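Local coordinates for DNA protection during starvation protein (Brevibacillus brevis, PDB 1N1Q) that probably protects DNA in starving cells by condensing it and by oxidising iron(II) with hydrogen peroxide and storing iron(III) in a hollow twelve-subunit shell, at residues V97-V101 against L144-L148. Numbering follows the deposited sequence.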
loop_
_atom_site.group_PDB
_atom_site.type_symbol
_atom_site.label_atom_id
_atom_site.label_comp_id
_atom_site.label_asym_id
_atom_site.label_seq_id
_atom_site.Cartn_x
_atom_site.Cartn_y
_atom_site.Cartn_z
ATOM N N VAL A 97 25.273 -23.232 -11.275
ATOM C CA VAL A 97 25.784 -22.353 -12.325
ATOM C C VAL A 97 25.779 -23.112 -13.647
ATOM O O VAL A 97 25.316 -22.606 -14.671
ATOM C CB VAL A 97 27.227 -21.891 -12.016
ATOM C CG1 VAL A 97 27.764 -21.042 -13.156
ATOM C CG2 VAL A 97 27.243 -21.102 -10.711
ATOM N N SER A 98 26.283 -24.339 -13.608
ATOM C CA SER A 98 26.343 -25.180 -14.792
ATOM C C SER A 98 24.936 -25.427 -15.354
ATOM O O SER A 98 24.734 -25.474 -16.570
ATOM C CB SER A 98 27.018 -26.506 -14.433
ATOM O OG SER A 98 27.268 -27.268 -15.595
ATOM N N SER A 99 23.963 -25.564 -14.459
ATOM C CA SER A 99 22.580 -25.787 -14.873
ATOM C C SER A 99 22.010 -24.553 -15.593
ATOM O O SER A 99 21.285 -24.670 -16.584
ATOM C CB SER A 99 21.720 -26.127 -13.656
ATOM O OG SER A 99 20.349 -26.167 -13.998
ATOM N N VAL A 100 22.336 -23.369 -15.088
ATOM C CA VAL A 100 21.855 -22.143 -15.716
ATOM C C VAL A 100 22.505 -22.011 -17.081
ATOM O O VAL A 100 21.870 -21.577 -18.040
ATOM C CB VAL A 100 22.187 -20.900 -14.873
ATOM C CG1 VAL A 100 21.750 -19.641 -15.604
ATOM C CG2 VAL A 100 21.492 -20.999 -13.519
ATOM N N VAL A 101 23.776 -22.392 -17.172
ATOM C CA VAL A 101 24.478 -22.332 -18.449
ATOM C C VAL A 101 23.764 -23.246 -19.449
ATOM O O VAL A 101 23.488 -22.834 -20.573
ATOM C CB VAL A 101 25.950 -22.780 -18.314
ATOM C CG1 VAL A 101 26.561 -23.014 -19.697
ATOM C CG2 VAL A 101 26.748 -21.712 -17.570
ATOM N N LEU A 144 29.034 -16.884 -16.808
ATOM C CA LEU A 144 28.844 -18.074 -15.978
ATOM C C LEU A 144 29.867 -19.164 -16.312
ATOM O O LEU A 144 30.341 -19.873 -15.423
ATOM C CB LEU A 144 27.412 -18.600 -16.135
ATOM C CG LEU A 144 26.344 -17.620 -15.617
ATOM C CD1 LEU A 144 24.960 -18.073 -16.042
ATOM C CD2 LEU A 144 26.446 -17.515 -14.097
ATOM N N GLU A 145 30.219 -19.290 -17.588
ATOM C CA GLU A 145 31.207 -20.289 -17.983
ATOM C C GLU A 145 32.586 -19.877 -17.476
ATOM O O GLU A 145 33.368 -20.717 -17.047
ATOM C CB GLU A 145 31.231 -20.458 -19.502
ATOM C CG GLU A 145 30.132 -21.364 -20.028
ATOM C CD GLU A 145 30.334 -21.744 -21.478
ATOM O OE1 GLU A 145 31.481 -22.057 -21.860
ATOM O OE2 GLU A 145 29.345 -21.745 -22.238
ATOM N N ALA A 146 32.874 -18.576 -17.512
ATOM C CA ALA A 146 34.159 -18.076 -17.026
ATOM C C ALA A 146 34.297 -18.403 -15.543
ATOM O O ALA A 146 35.366 -18.802 -15.081
ATOM C CB ALA A 146 34.264 -16.565 -17.246
ATOM N N PHE A 147 33.201 -18.232 -14.807
ATOM C CA PHE A 147 33.154 -18.525 -13.377
ATOM C C PHE A 147 33.532 -19.981 -13.102
ATOM O O PHE A 147 34.224 -20.283 -12.126
ATOM C CB PHE A 147 31.737 -18.264 -12.851
ATOM C CG PHE A 147 31.509 -18.710 -11.427
ATOM C CD1 PHE A 147 31.708 -17.833 -10.365
ATOM C CD2 PHE A 147 31.098 -20.008 -11.150
ATOM C CE1 PHE A 147 31.500 -18.249 -9.042
ATOM C CE2 PHE A 147 30.888 -20.433 -9.846
ATOM C CZ PHE A 147 31.085 -19.556 -8.785
ATOM N N LEU A 148 33.069 -20.874 -13.970
ATOM C CA LEU A 148 33.318 -22.306 -13.836
ATOM C C LEU A 148 34.704 -22.772 -14.259
ATOM O O LEU A 148 35.121 -23.873 -13.918
ATOM C CB LEU A 148 32.258 -23.082 -14.626
ATOM C CG LEU A 148 30.815 -22.998 -14.104
ATOM C CD1 LEU A 148 29.852 -23.659 -15.084
ATOM C CD2 LEU A 148 30.750 -23.683 -12.748
#
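In the four-helix bundle of this ferritin-like subunit, the start of helix 93-120 packs against the C-terminal part of helix 124-148, where V97 and V101 mesh with L144 and L148. The two segments run roughly antiparallel at 145°, with axes 9.6 Å apart. The beta-branched valines hold two short methyls close to their own helix, and the longer leucines reach across to them, with no polar group to satisfy. V97, buried like V100 and L144, is the residue the other helix covers most. With CG1 anti to its backbone N (chi1 177°), that methyl slips between the two leucines, 3.6 Å from the L144 carbonyl O and 3.7 Å from L148 CG. Its other methyl, CG2, meets the ring of F147 obliquely, 3.8 Å from CE2; L42 of helix 39-66 touches both V97 and F147. The L148 side chain runs alongside that of V97, pointing the other way, and its CD1 lies 3.8 Å from S98 CA; S98 is partly exposed, which a small polar residue suits. Cutting L148 back to an alanine removes CG and both methyls and is likely to leave a gap beside V97 CG1 and over the S98 backbone. Deeper in the bundle, the L144 side chain lies crosswise to that of V100, its CD1 3.6 Å from V100 CG1, while F30 and F46 of the other two bundle helices touch V100. At the exposed margin, E145 lays its aliphatic CG 3.9 Å from V101 CG1, so a charged residue still adds apolar cover. The tightest pair is V101 CG2 against L144 CB, at 3.5 Å.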